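Local coordinates for EDD domain protein, DegV family (Ruminococcus gnavus, PDB 3JR7) that is of unknown precise function but probably binds a lipid in a pocket, at residues V26-E31 and W56-S61; E86-S91 and S109-S114; R98-T103 and Q152-G157. One frame throughout, in Å; residues are numbered along the deposited sequence.

Interaction 1 of 3, residues V26-E31 and W56-S61; sequences VDSCGE and WTDDDS
Ser28 and Asp58 bring the two backbones nearest each other, their CA atoms 6.3 Å apart. In this DegV-family (EDD) fold, parallel strand 22-27 runs into a type I beta turn from Asp27 to Gly30, closed by Gly30 N donating to Asp27 O at 3.1 Å, and the turn faces Asp58, the centre of an inverse gamma turn. Ser28 OG donates to Asp58 OD2 over 2.7 Å, coming down on the carboxylate from above its plane, 54° out of it. Asp58 CG is anti to the backbone N (chi1 176°), which carries the carboxylate out toward the serine.

Ser28 OG accepts from Leu47 N of strand 42-51, and Asp58 OD2 also takes Ile284 N at the start of helix 283-289, where the helix end would be expected to favour a negative charge. The contact therefore ties turns of the first sheet to a helix that follows a strand of the second. The side chain of Cys29 is about 4 Å from a bound polyether, probably from the crystallisation liquor, which may mark the pocket where the family is thought to take lipid. Beyond Asp58 the chain folds into an Asx turn, in which Asp59 OD1 accepts from Ser61 N at 3.0 Å and from Ser61 OG at 2.7 Å.

Interaction 2 of 3, residues E86-S91 and S109-S114; sequences ERYMES and SGSYNS
Tyr88 reaches from helix 85-92 to the first turn of helix 111-126, where its OH donates to Ser111 OG at 2.6 Å. The receiving helix is the connection of a beta-alpha-beta crossover between parallel strands 98-103 and 130-135, and the tyrosine meets it close to its N-terminus. Three residues apart, two serines meet different parts of the one ring: Ser111 at the hydroxyl, its OG placed near the phenol by standing anti to the backbone N (chi1 -176°), and Ser114 at the edge, near the ring plane, with OG 3.6 Å from Tyr88 CD2. The Ser114 hydroxyl has its polar partner in Pro83 O.

In the second shell, Ser111 OG is also bonded to Asp27 OD2, so that it bridges the phenol and the carboxylate. Val45, Val101 and Thr103 of the sheet pack against Tyr88. A phenylalanine here lacks the hydroxyl, and Ser111 OG would probably be held by Asp27 alone of these two partners and be freer to turn. Helix 111-126 itself starts behind Gly110, its N-cap residue. Just before it Ser109 OG, which also meets a bound PG6, closes an ST turn by accepting from Ser111 N at 3.0 Å.

Interaction 3 of 3, residues R98-T103 and Q152-G157; sequences RIYVVT and QCEKAG
Arg98 grips the carboxylate of Glu154 side-on with two nitrogens: NE donates to OE2 and NH2 to OE1, each over 2.7 Å. The first of these bonds is almost straight, 173° at the hydrogen, and it uses the syn lone pair of OE2 with hardly any departure from the guanidinium plane. The two flat groups are nearly coplanar, 20° apart, so the arginine presents an edge rather than a face. Tyr100 adds a third bond from the anti side, its OH donating to Glu154 OE2 at 2.6 Å; that oxygen thus has a cationic N-H and a phenol on its two flanks. The tyrosine ring is steeply turned against the carboxylate, by 61°, and meets OE2 at its edge.

Arg98 and Tyr100 stand two residues apart on strand 98-103 and therefore project from the same face of the sheet, toward the last turn of helix 141-155. That turn ends in a Schellman motif, with Gly157 at positive phi and its N bonded to Glu154 O at 2.9 Å. Bent at chi2, the glutamate chain brings its carboxylate within reach of both strand residues. Around this polar cluster, Phe160 and Val163 of helix 160-173 pack on the tyrosine, and Tyr22 touches both Tyr100 and Glu154.

Arg98 NH1 forms a further salt bridge with Asp19, so the buried guanidinium is shared between two acidic groups. Three donors on one buried carboxylate, at a helix C-terminus that would otherwise disfavour negative charge, probably keep Glu154 ionised and fix its rotation.

Overall arrangement
All three contacts are made by buried residues, and all bear on the first sheet, whose neighbouring parallel strands 22-27 and 98-103 join interactions 1 and 3 through a backbone hydrogen bond from Asp27 N to Val102 O. Interactions 2 and 3 lie on opposite faces of strand 98-103, Val101 and Thr103 turning to Tyr88 where Tyr100 turns to the other helix layer. Interactions 1 and 2 touch where Asp27 CB packs on Tyr88 OH, and both border the polyether pocket. Chemistry changes with place: neutral hydroxyls between helices in interaction 2, one hydroxyl-carboxylate bond between turns in interaction 1, nearest the chain's centre, and a full ion pair in interaction 3, farthest from that centre.

Interaction 1 of 3, residues V26-E31 and W56-S61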
ATOM      1  N   VAL A  26      -1.023  -5.633   9.073  1.00 18.72           N
ATOM      2  CA  VAL A  26      -0.646  -4.906   7.877  1.00 18.76           C
ATOM      3  C   VAL A  26       0.559  -4.058   8.212  1.00 19.20           C
ATOM      4  O   VAL A  26       0.571  -3.400   9.267  1.00 20.32           O
ATOM      5  CB  VAL A  26      -1.807  -4.010   7.424  1.00 18.45           C
ATOM      6  CG1 VAL A  26      -1.472  -3.327   6.072  1.00 16.66           C
ATOM      7  CG2 VAL A  26      -3.090  -4.839   7.317  1.00 19.40           C
ATOM      8  N   ASP A  27       1.601  -4.055   7.372  1.00 19.56           N
ATOM      9  CA  ASP A  27       2.696  -3.146   7.650  1.00 19.90           C
ATOM     10  C   ASP A  27       2.208  -1.707   7.466  1.00 20.47           C
ATOM     11  O   ASP A  27       1.151  -1.466   6.882  1.00 19.99           O
ATOM     12  CB  ASP A  27       3.995  -3.455   6.877  1.00 21.11           C
ATOM     13  CG  ASP A  27       3.901  -3.193   5.370  1.00 21.40           C
ATOM     14  OD1 ASP A  27       3.186  -2.262   4.910  1.00 23.86           O
ATOM     15  OD2 ASP A  27       4.643  -3.884   4.648  1.00 21.76           O
ATOM     16  N   SER A  28       2.945  -0.750   8.033  1.00 20.96           N
ATOM     17  CA  SER A  28       2.375   0.594   8.254  1.00 21.77           C
ATOM     18  C   SER A  28       2.180   1.357   6.929  1.00 21.63           C
ATOM     19  O   SER A  28       1.480   2.329   6.866  1.00 21.76           O
ATOM     20  CB  SER A  28       3.251   1.383   9.208  1.00 22.15           C
ATOM     21  OG  SER A  28       4.508   1.606   8.649  1.00 17.95           O
ATOM     22  N   CYS A  29       2.774   0.867   5.857  1.00 21.67           N
ATOM     23  CA  CYS A  29       2.553   1.487   4.546  1.00 21.27           C
ATOM     24  C   CYS A  29       1.080   1.435   4.166  1.00 20.62           C
ATOM     25  O   CYS A  29       0.535   2.394   3.596  1.00 21.09           O
ATOM     26  CB  CYS A  29       3.439   0.845   3.475  1.00 21.06           C
ATOM     27  SG  CYS A  29       3.331   1.728   1.914  1.00 21.12           S
ATOM     28  N   GLY A  30       0.418   0.350   4.533  1.00 20.14           N
ATOM     29  CA  GLY A  30      -0.962   0.155   4.182  1.00 21.06           C
ATOM     30  C   GLY A  30      -1.870   0.988   5.043  1.00 22.23           C
ATOM     31  O   GLY A  30      -1.950   0.719   6.250  1.00 21.25           O
ATOM     32  N   GLU A  31      -2.590   1.948   4.441  1.00 22.27           N
ATOM     33  CA  GLU A  31      -3.424   2.866   5.225  1.00 23.64           C
ATOM     34  C   GLU A  31      -4.638   2.158   5.805  1.00 23.94           C
ATOM     35  O   GLU A  31      -5.121   1.249   5.199  1.00 23.70           O
ATOM     36  CB  GLU A  31      -3.917   4.056   4.357  1.00 23.78           C
ATOM     37  CG  GLU A  31      -2.879   5.043   3.885  1.00 23.68           C
ATOM     38  CD  GLU A  31      -1.967   4.529   2.791  1.00 23.76           C
ATOM     39  OE1 GLU A  31      -2.330   3.535   2.090  1.00 23.55           O
ATOM     40  OE2 GLU A  31      -0.893   5.146   2.623  1.00 24.60           O
ATOM     41  N   TRP A  56      12.208   8.096  13.154  1.00 37.30           N
ATOM     42  CA  TRP A  56      10.832   8.004  13.584  1.00 35.69           C
ATOM     43  C   TRP A  56      10.239   6.617  13.274  1.00 34.41           C
ATOM     44  O   TRP A  56      10.708   5.925  12.390  1.00 33.26           O
ATOM     45  CB  TRP A  56       9.997   8.995  12.791  1.00 36.27           C
ATOM     46  CG  TRP A  56       9.984  10.415  13.261  1.00 37.89           C
ATOM     47  CD1 TRP A  56       9.863  10.866  14.550  1.00 39.84           C
ATOM     48  CD2 TRP A  56       9.975  11.573  12.428  1.00 38.34           C
ATOM     49  NE1 TRP A  56       9.809  12.254  14.566  1.00 40.62           N
ATOM     50  CE2 TRP A  56       9.883  12.704  13.273  1.00 39.79           C
ATOM     51  CE3 TRP A  56      10.045  11.766  11.053  1.00 37.36           C
ATOM     52  CZ2 TRP A  56       9.855  14.002  12.776  1.00 40.65           C
ATOM     53  CZ3 TRP A  56      10.016  13.049  10.562  1.00 39.11           C
ATOM     54  CH2 TRP A  56       9.926  14.155  11.417  1.00 40.34           C
ATOM     55  N   THR A  57       9.173   6.282  13.975  1.00 32.95           N
ATOM     56  CA  THR A  57       8.387   5.109  13.719  1.00 33.10           C
ATOM     57  C   THR A  57       7.159   5.583  12.960  1.00 32.37           C
ATOM     58  O   THR A  57       6.542   6.614  13.315  1.00 30.53           O
ATOM     59  CB  THR A  57       8.053   4.372  15.045  1.00 33.59           C
ATOM     60  OG1 THR A  57       9.290   3.987  15.656  1.00 35.68           O
ATOM     61  CG2 THR A  57       7.217   3.121  14.820  1.00 32.85           C
ATOM     62  N   ASP A  58       6.849   4.866  11.869  1.00 31.05           N
ATOM     63  CA  ASP A  58       5.682   5.185  11.066  1.00 31.01           C
ATOM     64  C   ASP A  58       4.465   4.689  11.797  1.00 32.00           C
ATOM     65  O   ASP A  58       3.991   3.581  11.575  1.00 29.82           O
ATOM     66  CB  ASP A  58       5.774   4.567   9.662  1.00 30.81           C
ATOM     67  CG  ASP A  58       4.518   4.805   8.817  1.00 31.52           C
ATOM     68  OD1 ASP A  58       3.675   5.670   9.193  1.00 32.19           O
ATOM     69  OD2 ASP A  58       4.358   4.115   7.771  1.00 29.57           O
ATOM     70  N   ASP A  59       3.926   5.549  12.657  1.00 33.43           N
ATOM     71  CA  ASP A  59       2.744   5.206  13.372  1.00 34.83           C
ATOM     72  C   ASP A  59       1.859   6.449  13.568  1.00 36.42           C
ATOM     73  O   ASP A  59       2.137   7.544  13.031  1.00 35.22           O
ATOM     74  CB  ASP A  59       3.120   4.480  14.677  1.00 35.36           C
ATOM     75  CG  ASP A  59       3.813   5.391  15.697  1.00 37.50           C
ATOM     76  OD1 ASP A  59       3.681   6.649  15.652  1.00 36.74           O
ATOM     77  OD2 ASP A  59       4.470   4.825  16.565  1.00 39.90           O
ATOM     78  N   ASP A  60       0.787   6.263  14.322  1.00 38.04           N
ATOM     79  CA  ASP A  60      -0.303   7.238  14.396  1.00 40.31           C
ATOM     80  C   ASP A  60       0.105   8.478  15.153  1.00 39.78           C
ATOM     81  O   ASP A  60      -0.567   9.499  15.089  1.00 40.77           O
ATOM     82  CB  ASP A  60      -1.508   6.557  15.029  1.00 41.38           C
ATOM     83  CG  ASP A  60      -1.755   5.159  14.385  1.00 46.43           C
ATOM     84  OD1 ASP A  60      -2.352   5.171  13.268  1.00 50.82           O
ATOM     85  OD2 ASP A  60      -1.288   4.092  14.943  1.00 48.34           O
ATOM     86  N   SER A  61       1.246   8.408  15.814  1.00 39.38           N
ATOM     87  CA  SER A  61       1.768   9.560  16.517  1.00 38.93           C
ATOM     88  C   SER A  61       2.519  10.507  15.577  1.00 37.89           C
ATOM     89  O   SER A  61       2.815  11.650  15.951  1.00 38.94           O
ATOM     90  CB  SER A  61       2.670   9.090  17.662  1.00 39.36           C
ATOM     91  OG  SER A  61       3.982   8.792  17.198  1.00 40.66           O
TER

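Interaction 2 of 3, residues E86-S91 and S109-S114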
ATOM      1  N   GLU A  86      11.223  -9.997  14.568  1.00 26.68           N
ATOM      2  CA  GLU A  86      10.812 -10.184  15.941  1.00 27.59           C
ATOM      3  C   GLU A  86       9.533  -9.436  16.216  1.00 26.69           C
ATOM      4  O   GLU A  86       8.682  -9.937  16.933  1.00 25.72           O
ATOM      5  CB  GLU A  86      11.912  -9.729  16.903  1.00 29.17           C
ATOM      6  CG  GLU A  86      13.139 -10.674  16.848  1.00 33.30           C
ATOM      7  CD  GLU A  86      14.022 -10.498  15.575  1.00 37.80           C
ATOM      8  OE1 GLU A  86      14.016  -9.393  14.960  1.00 34.87           O
ATOM      9  OE2 GLU A  86      14.766 -11.472  15.242  1.00 41.75           O
ATOM     10  N   ARG A  87       9.397  -8.239  15.642  1.00 25.95           N
ATOM     11  CA  ARG A  87       8.156  -7.520  15.769  1.00 26.10           C
ATOM     12  C   ARG A  87       6.996  -8.271  15.113  1.00 24.14           C
ATOM     13  O   ARG A  87       5.882  -8.243  15.615  1.00 23.47           O
ATOM     14  CB  ARG A  87       8.234  -6.145  15.137  1.00 27.63           C
ATOM     15  CG  ARG A  87       7.539  -5.081  15.963  1.00 34.92           C
ATOM     16  CD  ARG A  87       8.587  -4.176  16.664  1.00 42.04           C
ATOM     17  NE  ARG A  87       9.672  -3.952  15.702  1.00 47.01           N
ATOM     18  CZ  ARG A  87       9.549  -3.288  14.537  1.00 46.14           C
ATOM     19  NH1 ARG A  87       8.376  -2.697  14.184  1.00 45.39           N
ATOM     20  NH2 ARG A  87      10.623  -3.219  13.734  1.00 42.03           N
ATOM     21  N   TYR A  88       7.234  -8.882  13.960  1.00 23.29           N
ATOM     22  CA  TYR A  88       6.161  -9.627  13.310  1.00 23.10           C
ATOM     23  C   TYR A  88       5.778 -10.824  14.169  1.00 23.33           C
ATOM     24  O   TYR A  88       4.589 -11.095  14.409  1.00 21.87           O
ATOM     25  CB  TYR A  88       6.577 -10.059  11.922  1.00 23.48           C
ATOM     26  CG  TYR A  88       6.333  -9.039  10.832  1.00 22.55           C
ATOM     27  CD1 TYR A  88       5.028  -8.722  10.435  1.00 23.12           C
ATOM     28  CD2 TYR A  88       7.402  -8.484  10.105  1.00 21.66           C
ATOM     29  CE1 TYR A  88       4.797  -7.847   9.442  1.00 21.52           C
ATOM     30  CE2 TYR A  88       7.164  -7.625   9.042  1.00 20.85           C
ATOM     31  CZ  TYR A  88       5.852  -7.308   8.745  1.00 22.06           C
ATOM     32  OH  TYR A  88       5.578  -6.468   7.715  1.00 23.22           O
HETATM   33  N   MSE A  89       6.803 -11.532  14.660  1.00 24.15           N
HETATM   34  CA  MSE A  89       6.540 -12.684  15.539  1.00 25.31           C
HETATM   35  C   MSE A  89       5.656 -12.326  16.715  1.00 25.30           C
HETATM   36  O   MSE A  89       4.689 -13.026  17.017  1.00 24.47           O
HETATM   37  CB  MSE A  89       7.838 -13.324  16.048  1.00 25.70           C
HETATM   38  CG  MSE A  89       7.566 -14.608  16.848  1.00 29.68           C
HETATM   39 SE   MSE A  89       9.118 -15.190  17.875  1.00 38.70          SE
HETATM   40  CE  MSE A  89       8.788 -14.043  19.437  1.00 37.13           C
ATOM     41  N   GLU A  90       5.979 -11.240  17.382  1.00 26.48           N
ATOM     42  CA  GLU A  90       5.201 -10.812  18.535  1.00 27.24           C
ATOM     43  C   GLU A  90       3.750 -10.485  18.156  1.00 26.18           C
ATOM     44  O   GLU A  90       2.831 -10.762  18.924  1.00 25.76           O
ATOM     45  CB  GLU A  90       5.875  -9.608  19.217  1.00 28.91           C
ATOM     46  CG  GLU A  90       7.237  -9.964  19.853  1.00 34.09           C
ATOM     47  CD  GLU A  90       8.131  -8.748  20.200  1.00 41.01           C
ATOM     48  OE1 GLU A  90       7.643  -7.591  20.131  1.00 44.38           O
ATOM     49  OE2 GLU A  90       9.331  -8.968  20.538  1.00 45.28           O
ATOM     50  N   SER A  91       3.530  -9.922  16.969  1.00 25.59           N
ATOM     51  CA  SER A  91       2.165  -9.630  16.514  1.00 24.82           C
ATOM     52  C   SER A  91       1.369 -10.902  16.215  1.00 23.97           C
ATOM     53  O   SER A  91       0.142 -10.893  16.253  1.00 23.43           O
ATOM     54  CB  SER A  91       2.168  -8.718  15.291  1.00 24.75           C
ATOM     55  OG  SER A  91       2.520  -9.435  14.079  1.00 25.15           O
ATOM     56  N   SER A 109      10.706  -3.867  -0.823  1.00 21.95           N
ATOM     57  CA  SER A 109      10.913  -3.759   0.626  1.00 21.47           C
ATOM     58  C   SER A 109      11.240  -5.146   1.190  1.00 21.92           C
ATOM     59  O   SER A 109      10.742  -6.128   0.697  1.00 22.13           O
ATOM     60  CB  SER A 109       9.625  -3.273   1.297  1.00 20.89           C
ATOM     61  OG  SER A 109       9.707  -3.297   2.717  1.00 20.96           O
ATOM     62  N   GLY A 110      12.009  -5.192   2.261  1.00 21.68           N
ATOM     63  CA  GLY A 110      12.230  -6.437   2.999  1.00 21.20           C
ATOM     64  C   GLY A 110      11.098  -6.803   3.970  1.00 21.19           C
ATOM     65  O   GLY A 110      11.212  -7.799   4.728  1.00 21.25           O
ATOM     66  N   SER A 111       9.978  -6.077   3.912  1.00 20.21           N
ATOM     67  CA  SER A 111       8.866  -6.279   4.858  1.00 20.61           C
ATOM     68  C   SER A 111       8.304  -7.704   4.707  1.00 20.41           C
ATOM     69  O   SER A 111       8.143  -8.407   5.703  1.00 20.29           O
ATOM     70  CB  SER A 111       7.764  -5.209   4.679  1.00 20.34           C
ATOM     71  OG  SER A 111       6.733  -5.364   5.652  1.00 19.84           O
ATOM     72  N   TYR A 112       8.024  -8.113   3.473  1.00 20.50           N
ATOM     73  CA  TYR A 112       7.568  -9.482   3.165  1.00 20.16           C
ATOM     74  C   TYR A 112       8.517 -10.544   3.762  1.00 20.63           C
ATOM     75  O   TYR A 112       8.108 -11.392   4.535  1.00 19.05           O
ATOM     76  CB  TYR A 112       7.459  -9.744   1.668  1.00 20.16           C
ATOM     77  CG  TYR A 112       7.011 -11.169   1.364  1.00 22.13           C
ATOM     78  CD1 TYR A 112       5.693 -11.578   1.609  1.00 23.86           C
ATOM     79  CD2 TYR A 112       7.885 -12.091   0.838  1.00 26.01           C
ATOM     80  CE1 TYR A 112       5.280 -12.893   1.363  1.00 24.25           C
ATOM     81  CE2 TYR A 112       7.476 -13.424   0.585  1.00 28.07           C
ATOM     82  CZ  TYR A 112       6.192 -13.808   0.861  1.00 25.62           C
ATOM     83  OH  TYR A 112       5.805 -15.106   0.608  1.00 26.02           O
ATOM     84  N   ASN A 113       9.779 -10.489   3.395  1.00 21.57           N
ATOM     85  CA  ASN A 113      10.739 -11.483   3.929  1.00 23.00           C
ATOM     86  C   ASN A 113      10.835 -11.533   5.468  1.00 22.80           C
ATOM     87  O   ASN A 113      10.967 -12.616   6.110  1.00 22.41           O
ATOM     88  CB  ASN A 113      12.096 -11.234   3.298  1.00 23.24           C
ATOM     89  CG  ASN A 113      12.157 -11.698   1.864  1.00 25.37           C
ATOM     90  OD1 ASN A 113      11.281 -12.425   1.376  1.00 28.66           O
ATOM     91  ND2 ASN A 113      13.211 -11.295   1.179  1.00 28.19           N
ATOM     92  N   SER A 114      10.742 -10.354   6.066  1.00 22.55           N
ATOM     93  CA  SER A 114      10.725 -10.222   7.492  1.00 22.59           C
ATOM     94  C   SER A 114       9.528 -10.897   8.157  1.00 21.74           C
ATOM     95  O   SER A 114       9.696 -11.615   9.148  1.00 21.29           O
ATOM     96  CB  SER A 114      10.770  -8.770   7.840  1.00 23.66           C
ATOM     97  OG  SER A 114      10.846  -8.621   9.197  1.00 24.82           O
TER

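Interaction 3 of 3, residues R98-T103 and Q152-G157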
ATOM      1  N   ARG A  98      -6.447 -17.459  13.558  1.00 21.87           N
ATOM      2  CA  ARG A  98      -5.969 -17.293  12.191  1.00 21.40           C
ATOM      3  C   ARG A  98      -5.297 -15.938  12.039  1.00 20.86           C
ATOM      4  O   ARG A  98      -5.885 -14.906  12.342  1.00 21.15           O
ATOM      5  CB  ARG A  98      -7.141 -17.430  11.218  1.00 20.85           C
ATOM      6  CG  ARG A  98      -7.920 -18.732  11.408  1.00 23.89           C
ATOM      7  CD  ARG A  98      -9.063 -18.923  10.440  1.00 25.99           C
ATOM      8  NE  ARG A  98     -10.133 -17.985  10.666  1.00 31.70           N
ATOM      9  CZ  ARG A  98     -11.030 -18.030  11.677  1.00 33.74           C
ATOM     10  NH1 ARG A  98     -10.947 -18.987  12.630  1.00 34.45           N
ATOM     11  NH2 ARG A  98     -12.014 -17.111  11.743  1.00 30.30           N
ATOM     12  N   ILE A  99      -4.057 -15.945  11.562  1.00 20.90           N
ATOM     13  CA  ILE A  99      -3.285 -14.733  11.352  1.00 20.18           C
ATOM     14  C   ILE A  99      -3.007 -14.507   9.864  1.00 19.63           C
ATOM     15  O   ILE A  99      -2.440 -15.368   9.182  1.00 19.58           O
ATOM     16  CB  ILE A  99      -1.954 -14.782  12.081  1.00 20.47           C
ATOM     17  CG1 ILE A  99      -2.193 -15.111  13.572  1.00 22.51           C
ATOM     18  CG2 ILE A  99      -1.190 -13.424  11.882  1.00 20.96           C
ATOM     19  CD1 ILE A  99      -2.948 -14.004  14.374  1.00 19.29           C
ATOM     20  N   TYR A 100      -3.403 -13.337   9.371  1.00 19.00           N
ATOM     21  CA  TYR A 100      -3.200 -12.959   7.963  1.00 19.30           C
ATOM     22  C   TYR A 100      -2.306 -11.749   7.980  1.00 18.45           C
ATOM     23  O   TYR A 100      -2.588 -10.805   8.684  1.00 19.80           O
ATOM     24  CB  TYR A 100      -4.540 -12.593   7.309  1.00 19.29           C
ATOM     25  CG  TYR A 100      -5.573 -13.678   7.342  1.00 18.94           C
ATOM     26  CD1 TYR A 100      -5.507 -14.751   6.454  1.00 19.86           C
ATOM     27  CD2 TYR A 100      -6.639 -13.623   8.234  1.00 18.82           C
ATOM     28  CE1 TYR A 100      -6.440 -15.765   6.492  1.00 19.65           C
ATOM     29  CE2 TYR A 100      -7.622 -14.634   8.257  1.00 21.05           C
ATOM     30  CZ  TYR A 100      -7.500 -15.704   7.379  1.00 21.11           C
ATOM     31  OH  TYR A 100      -8.429 -16.694   7.369  1.00 21.87           O
ATOM     32  N   VAL A 101      -1.226 -11.758   7.225  1.00 18.86           N
ATOM     33  CA  VAL A 101      -0.270 -10.648   7.218  1.00 18.56           C
ATOM     34  C   VAL A 101      -0.237 -10.058   5.807  1.00 19.18           C
ATOM     35  O   VAL A 101      -0.158 -10.811   4.811  1.00 21.40           O
ATOM     36  CB  VAL A 101       1.133 -11.126   7.654  1.00 19.24           C
ATOM     37  CG1 VAL A 101       2.083  -9.919   7.954  1.00 20.21           C
ATOM     38  CG2 VAL A 101       1.043 -12.055   8.872  1.00 18.01           C
ATOM     39  N   VAL A 102      -0.317  -8.742   5.696  1.00 17.86           N
ATOM     40  CA  VAL A 102      -0.299  -8.073   4.389  1.00 17.76           C
ATOM     41  C   VAL A 102       0.849  -7.099   4.353  1.00 18.02           C
ATOM     42  O   VAL A 102       0.952  -6.263   5.245  1.00 19.68           O
ATOM     43  CB  VAL A 102      -1.586  -7.300   4.144  1.00 17.71           C
ATOM     44  CG1 VAL A 102      -1.521  -6.615   2.705  1.00 18.24           C
ATOM     45  CG2 VAL A 102      -2.795  -8.244   4.268  1.00 17.26           C
ATOM     46  N   THR A 103       1.741  -7.250   3.383  1.00 18.04           N
ATOM     47  CA  THR A 103       2.950  -6.460   3.295  1.00 18.93           C
ATOM     48  C   THR A 103       3.097  -5.767   1.974  1.00 19.36           C
ATOM     49  O   THR A 103       2.486  -6.145   0.970  1.00 21.30           O
ATOM     50  CB  THR A 103       4.258  -7.301   3.511  1.00 18.74           C
ATOM     51  OG1 THR A 103       4.531  -8.120   2.368  1.00 20.57           O
ATOM     52  CG2 THR A 103       4.173  -8.161   4.788  1.00 18.70           C
ATOM     53  N   GLN A 152     -13.618  -9.568   4.227  1.00 24.45           N
ATOM     54  CA  GLN A 152     -14.799  -9.946   3.446  1.00 25.01           C
ATOM     55  C   GLN A 152     -14.910 -11.471   3.367  1.00 24.27           C
ATOM     56  O   GLN A 152     -15.970 -12.040   3.663  1.00 23.36           O
ATOM     57  CB  GLN A 152     -14.754  -9.302   2.049  1.00 25.69           C
ATOM     58  CG  GLN A 152     -15.972  -9.641   1.155  1.00 27.69           C
ATOM     59  CD  GLN A 152     -15.753  -9.278  -0.324  1.00 30.59           C
ATOM     60  OE1 GLN A 152     -14.723  -8.722  -0.713  1.00 34.14           O
ATOM     61  NE2 GLN A 152     -16.713  -9.620  -1.146  1.00 33.14           N
ATOM     62  N   CYS A 153     -13.809 -12.140   3.044  1.00 23.67           N
ATOM     63  CA  CYS A 153     -13.775 -13.614   3.015  1.00 24.47           C
ATOM     64  C   CYS A 153     -14.124 -14.240   4.365  1.00 24.98           C
ATOM     65  O   CYS A 153     -14.913 -15.203   4.442  1.00 25.38           O
ATOM     66  CB  CYS A 153     -12.416 -14.083   2.587  1.00 24.12           C
ATOM     67  SG  CYS A 153     -12.052 -13.614   0.885  1.00 27.51           S
ATOM     68  N   GLU A 154     -13.535 -13.703   5.425  1.00 25.22           N
ATOM     69  CA  GLU A 154     -13.835 -14.178   6.796  1.00 25.49           C
ATOM     70  C   GLU A 154     -15.334 -14.023   7.101  1.00 26.78           C
ATOM     71  O   GLU A 154     -15.956 -14.951   7.593  1.00 25.49           O
ATOM     72  CB  GLU A 154     -12.997 -13.462   7.843  1.00 25.09           C
ATOM     73  CG  GLU A 154     -11.556 -14.049   8.042  1.00 23.19           C
ATOM     74  CD  GLU A 154     -11.520 -15.361   8.836  1.00 24.61           C
ATOM     75  OE1 GLU A 154     -12.532 -15.690   9.494  1.00 24.18           O
ATOM     76  OE2 GLU A 154     -10.475 -16.078   8.810  1.00 23.60           O
ATOM     77  N   LYS A 155     -15.907 -12.882   6.718  1.00 28.14           N
ATOM     78  CA  LYS A 155     -17.311 -12.624   6.934  1.00 30.52           C
ATOM     79  C   LYS A 155     -18.198 -13.592   6.135  1.00 30.98           C
ATOM     80  O   LYS A 155     -19.261 -14.003   6.625  1.00 30.89           O
ATOM     81  CB  LYS A 155     -17.633 -11.161   6.606  1.00 31.30           C
ATOM     82  CG  LYS A 155     -19.090 -10.831   6.628  1.00 36.24           C
ATOM     83  CD  LYS A 155     -19.368  -9.325   6.726  1.00 41.89           C
ATOM     84  CE  LYS A 155     -20.888  -9.068   6.641  1.00 45.61           C
ATOM     85  NZ  LYS A 155     -21.243  -7.640   6.941  1.00 49.40           N
ATOM     86  N   ALA A 156     -17.748 -13.995   4.948  1.00 30.64           N
ATOM     87  CA  ALA A 156     -18.456 -15.011   4.168  1.00 31.16           C
ATOM     88  C   ALA A 156     -18.352 -16.429   4.771  1.00 31.67           C
ATOM     89  O   ALA A 156     -18.961 -17.350   4.241  1.00 33.48           O
ATOM     90  CB  ALA A 156     -18.005 -15.004   2.729  1.00 30.25           C
ATOM     91  N   GLY A 157     -17.592 -16.623   5.851  1.00 30.98           N
ATOM     92  CA  GLY A 157     -17.443 -17.951   6.458  1.00 30.16           C
ATOM     93  C   GLY A 157     -16.440 -18.898   5.795  1.00 29.34           C
ATOM     94  O   GLY A 157     -16.538 -20.094   5.943  1.00 29.17           O
TER